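Local coordinates for protein carnitinyl-CoA dehydratase (Mycobacterium avium, PDB 3R0O) that is a crotonase-family enzyme that probably catalyses the reversible dehydration of carnitinyl-CoA to crotonobetainyl-CoA, at residues 43-46 / 47-51; 177-180 / 181-184. All coordinates share one frame; numbering follows the deposited sequence.

Contact 1 of 2, residues 43-46 / 47-51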
ATOM      1  N   VAL A  43     -27.094  19.119  -4.346  1.00 15.55           N
ATOM      2  CA  VAL A  43     -26.075  18.712  -3.376  1.00 15.29           C
ATOM      3  C   VAL A  43     -24.676  19.055  -3.896  1.00 16.09           C
ATOM      4  O   VAL A  43     -23.909  19.702  -3.184  1.00 15.48           O
ATOM      5  CB  VAL A  43     -26.220  17.215  -2.965  1.00 16.02           C
ATOM      6  CG1 VAL A  43     -24.981  16.707  -2.147  1.00 14.06           C
ATOM      7  CG2 VAL A  43     -27.520  17.004  -2.161  1.00 14.96           C
ATOM      8  N   SER A  44     -24.375  18.659  -5.149  1.00 16.02           N
ATOM      9  CA  SER A  44     -23.081  18.901  -5.741  1.00 16.21           C
ATOM     10  C   SER A  44     -22.784  20.387  -5.794  1.00 16.06           C
ATOM     11  O   SER A  44     -21.652  20.785  -5.572  1.00 15.99           O
ATOM     12  CB  SER A  44     -22.982  18.284  -7.158  1.00 16.08           C
ATOM     13  OG  SER A  44     -23.360  16.914  -7.139  1.00 16.49           O
ATOM     14  N   THR A  45     -23.794  21.205  -6.076  1.00 16.47           N
ATOM     15  CA  THR A  45     -23.596  22.661  -6.064  1.00 16.68           C
ATOM     16  C   THR A  45     -23.206  23.170  -4.677  1.00 16.33           C
ATOM     17  O   THR A  45     -22.235  23.933  -4.521  1.00 15.99           O
ATOM     18  CB  THR A  45     -24.855  23.410  -6.533  1.00 17.67           C
ATOM     19  OG1 THR A  45     -25.084  23.077  -7.895  1.00 19.11           O
ATOM     20  CG2 THR A  45     -24.703  24.952  -6.381  1.00 15.91           C
ATOM     21  N   ALA A  46     -23.975  22.750  -3.681  1.00 16.18           N
ATOM     22  CA  ALA A  46     -23.788  23.215  -2.329  1.00 16.46           C
ATOM     23  C   ALA A  46     -22.444  22.709  -1.754  1.00 16.22           C
ATOM     24  O   ALA A  46     -21.646  23.488  -1.219  1.00 17.07           O
ATOM     25  CB  ALA A  46     -24.991  22.796  -1.460  1.00 16.15           C
ATOM     26  N   VAL A  47     -22.168  21.429  -1.927  1.00 15.96           N
ATOM     27  CA  VAL A  47     -20.923  20.837  -1.412  1.00 15.82           C
ATOM     28  C   VAL A  47     -19.689  21.396  -2.162  1.00 15.97           C
ATOM     29  O   VAL A  47     -18.749  21.827  -1.539  1.00 16.16           O
ATOM     30  CB  VAL A  47     -21.000  19.285  -1.426  1.00 15.65           C
ATOM     31  CG1 VAL A  47     -19.639  18.625  -1.049  1.00 13.77           C
ATOM     32  CG2 VAL A  47     -22.106  18.809  -0.475  1.00 16.45           C
ATOM     33  N   GLY A  48     -19.723  21.426  -3.494  1.00 15.98           N
ATOM     34  CA  GLY A  48     -18.631  22.040  -4.268  1.00 15.70           C
ATOM     35  C   GLY A  48     -18.354  23.487  -3.845  1.00 16.28           C
ATOM     36  O   GLY A  48     -17.204  23.846  -3.605  1.00 15.98           O
ATOM     37  N   ASP A  49     -19.402  24.313  -3.754  1.00 16.29           N
ATOM     38  CA  ASP A  49     -19.260  25.711  -3.297  1.00 16.46           C
ATOM     39  C   ASP A  49     -18.673  25.773  -1.893  1.00 16.45           C
ATOM     40  O   ASP A  49     -17.829  26.625  -1.612  1.00 15.86           O
ATOM     41  CB  ASP A  49     -20.608  26.460  -3.306  1.00 16.86           C
ATOM     42  CG  ASP A  49     -21.085  26.839  -4.732  1.00 17.50           C
ATOM     43  OD1 ASP A  49     -20.308  26.749  -5.698  1.00 15.96           O
ATOM     44  OD2 ASP A  49     -22.244  27.247  -4.874  1.00 17.26           O
ATOM     45  N   ALA A  50     -19.134  24.880  -1.016  1.00 16.08           N
ATOM     46  CA  ALA A  50     -18.654  24.864   0.371  1.00 17.27           C
ATOM     47  C   ALA A  50     -17.170  24.531   0.443  1.00 17.13           C
ATOM     48  O   ALA A  50     -16.425  25.131   1.225  1.00 16.53           O
ATOM     49  CB  ALA A  50     -19.475  23.893   1.257  1.00 16.39           C
ATOM     50  N   LEU A  51     -16.742  23.573  -0.366  1.00 17.89           N
ATOM     51  CA  LEU A  51     -15.331  23.204  -0.367  1.00 17.91           C
ATOM     52  C   LEU A  51     -14.450  24.343  -0.873  1.00 18.96           C
ATOM     53  O   LEU A  51     -13.386  24.589  -0.301  1.00 18.32           O
ATOM     54  CB  LEU A  51     -15.075  21.939  -1.197  1.00 17.58           C
ATOM     55  CG  LEU A  51     -15.471  20.558  -0.678  1.00 18.46           C
ATOM     56  CD1 LEU A  51     -15.103  19.492  -1.753  1.00 16.46           C
ATOM     57  CD2 LEU A  51     -14.810  20.214   0.639  1.00 16.87           C
TER

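Contact 2 of 2, residues 177-180 / 181-184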
ATOM      1  N   PRO A 177     -20.528  -5.722   0.938  1.00 19.54           N
ATOM      2  CA  PRO A 177     -20.181  -4.635   1.876  1.00 18.92           C
ATOM      3  C   PRO A 177     -19.076  -5.007   2.884  1.00 18.12           C
ATOM      4  O   PRO A 177     -18.765  -6.188   3.061  1.00 18.36           O
ATOM      5  CB  PRO A 177     -21.520  -4.342   2.591  1.00 19.19           C
ATOM      6  CG  PRO A 177     -22.268  -5.643   2.549  1.00 20.06           C
ATOM      7  CD  PRO A 177     -21.885  -6.263   1.188  1.00 20.48           C
ATOM      8  N   MET A 178     -18.479  -3.999   3.510  1.00 16.66           N
ATOM      9  CA  MET A 178     -17.528  -4.205   4.618  1.00 16.14           C
ATOM     10  C   MET A 178     -18.089  -3.483   5.851  1.00 15.91           C
ATOM     11  O   MET A 178     -18.501  -2.324   5.741  1.00 16.02           O
ATOM     12  CB  MET A 178     -16.126  -3.652   4.276  1.00 15.29           C
ATOM     13  CG  MET A 178     -15.135  -3.733   5.462  1.00 13.74           C
ATOM     14  SD  MET A 178     -13.465  -3.242   4.992  1.00 14.86           S
ATOM     15  CE  MET A 178     -12.986  -4.734   4.072  1.00 13.06           C
ATOM     16  N   THR A 179     -18.131  -4.144   7.012  1.00 15.37           N
ATOM     17  CA  THR A 179     -18.623  -3.468   8.213  1.00 15.41           C
ATOM     18  C   THR A 179     -17.651  -2.384   8.689  1.00 15.78           C
ATOM     19  O   THR A 179     -16.440  -2.416   8.368  1.00 15.49           O
ATOM     20  CB  THR A 179     -18.796  -4.436   9.375  1.00 16.45           C
ATOM     21  OG1 THR A 179     -17.512  -4.939   9.735  1.00 15.64           O
ATOM     22  CG2 THR A 179     -19.769  -5.617   9.031  1.00 16.38           C
ATOM     23  N   ALA A 180     -18.161  -1.435   9.473  1.00 16.34           N
ATOM     24  CA  ALA A 180     -17.303  -0.393  10.070  1.00 16.42           C
ATOM     25  C   ALA A 180     -16.153  -1.003  10.869  1.00 16.51           C
ATOM     26  O   ALA A 180     -15.007  -0.548  10.778  1.00 16.80           O
ATOM     27  CB  ALA A 180     -18.125   0.538  10.973  1.00 16.15           C
ATOM     28  N   SER A 181     -16.477  -2.025  11.655  1.00 17.52           N
ATOM     29  CA  SER A 181     -15.499  -2.737  12.475  1.00 18.64           C
ATOM     30  C   SER A 181     -14.370  -3.347  11.629  1.00 17.56           C
ATOM     31  O   SER A 181     -13.195  -3.212  11.966  1.00 17.81           O
ATOM     32  CB  SER A 181     -16.211  -3.808  13.315  1.00 19.53           C
ATOM     33  OG  SER A 181     -15.269  -4.718  13.835  1.00 22.20           O
ATOM     34  N   ASP A 182     -14.713  -3.995  10.518  1.00 17.85           N
ATOM     35  CA  ASP A 182     -13.681  -4.525   9.621  1.00 17.12           C
ATOM     36  C   ASP A 182     -12.878  -3.420   8.957  1.00 16.10           C
ATOM     37  O   ASP A 182     -11.642  -3.534   8.806  1.00 15.70           O
ATOM     38  CB  ASP A 182     -14.268  -5.473   8.572  1.00 17.98           C
ATOM     39  CG  ASP A 182     -14.512  -6.873   9.126  1.00 20.93           C
ATOM     40  OD1 ASP A 182     -14.009  -7.186  10.221  1.00 22.21           O
ATOM     41  OD2 ASP A 182     -15.205  -7.660   8.472  1.00 23.32           O
ATOM     42  N   ALA A 183     -13.543  -2.327   8.599  1.00 15.23           N
ATOM     43  CA  ALA A 183     -12.820  -1.185   7.966  1.00 14.16           C
ATOM     44  C   ALA A 183     -11.767  -0.541   8.925  1.00 14.15           C
ATOM     45  O   ALA A 183     -10.674  -0.125   8.489  1.00 13.49           O
ATOM     46  CB  ALA A 183     -13.819  -0.131   7.460  1.00 12.80           C
ATOM     47  N   LEU A 184     -12.123  -0.469  10.212  1.00 14.26           N
ATOM     48  CA  LEU A 184     -11.256   0.035  11.273  1.00 14.84           C
ATOM     49  C   LEU A 184     -10.073  -0.920  11.437  1.00 15.53           C
ATOM     50  O   LEU A 184      -8.918  -0.488  11.486  1.00 14.90           O
ATOM     51  CB  LEU A 184     -12.025   0.157  12.616  1.00 14.75           C
ATOM     52  CG  LEU A 184     -11.241   0.731  13.810  1.00 15.25           C
ATOM     53  CD1 LEU A 184     -10.965   2.223  13.596  1.00 12.98           C
ATOM     54  CD2 LEU A 184     -11.934   0.461  15.167  1.00 14.40           C
TER
HETATM   55  O   HOH W   1     -17.000  -6.945   6.640  1.00 12.76           O

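Contact 1 of 2, residues 43-46 / 47-51
With chi1 of V43 at 169° and of V47 at 173°, both valines turn CG1 away from their own backbone N and keep CG2 beside it, which brings CG1 of V43 to 3.9 Å from CG2 of V47. The two side chains run side by side on one face of helix 41-56, the crossover helix of a beta-alpha-beta unit between strands 25-30 and 62-67. One turn of regular i to i+4 bonding links them: V47 N donates to V43 O at 2.8 Å, and G48, D49 and A50 repeat the pattern to the carbonyls of S44, T45 and A46. V47 and A50 also rest on I28 of strand 25-30, while A46 and V47 reach A17 of strand 17-22, so this side of the helix lies against the sheet. OG of S44 has hydrogen bonds with two carbonyls, L88 O and N40 O, which would have to share or alternate its one proton. On the more exposed side T45 and D49 also lie alongside each other. OG1 of T45 is hydrogen-bonded to G41 O, and OD1 of D49 to H90 NE2. T45 sets its CG2 anti to the backbone N, and the methyl rather than the hydroxyl faces D49: CG2 of T45 stands 3.7 Å from OD2 of D49.

Contact 2 of 2, residues 177-180 / 181-184
An N-cap opens helix 180-186, directly after the short strand 178-179, and T179 is the capping residue. Its OG1 accepts the amide hydrogen of D182 at 3.1 Å, with an N-H...O angle of 164°. A chi1 of 65° makes this possible, because it places OG1 between the backbone N and the carbonyl carbon of T179, facing the first turn. The same residue serves the turn twice, since T179 O receives the amide of A183 at 2.9 Å; A180 O then takes that of L184. The carboxylate of D182 reaches back to the strand through a water, which accepts from T179 N and donates to OD2 of D182 at 2.7 Å, a bridge that adds to the direct bond from D182 N to OG1. M178 adds an apolar element. Its chain, extended through chi1 and chi2 and bent at chi3, crosses D182 obliquely, with CG 3.7 Å from CB of D182, and sets SD 4.0 Å from CB of A183. Strand 178-179 pairs through the backbone of M178 with F140, and the side chains of A180 and L184 touch V192 of strand 191-193, so the cap stands where two sheets come near the same helix. A threonine hydroxyl closing on the amide three residues ahead is the classic N-cap of an alpha-helix.

How the contacts relate
From the N terminus, the chain passes strands 17-22 and 25-30 before entering helix 41-56, where contact 1 lies; strand 62-67 follows and completes the beta-alpha-beta unit. Contact 2 comes much later, at the passage from strand 178-179 into helix 180-186, shortly before strand 191-193. Each joins adjoining segments, so neither closes a long loop, and the two follow in series without nesting or crossing. The centres of contact 1 and contact 2 are about 28 Å apart, on opposite sides of the chain's centre. Contact 1 belongs to the 17-22 and 25-30 side of the six-stranded sheet, whereas contact 2 links the three-stranded sheet to 191-193, the other outermost strand.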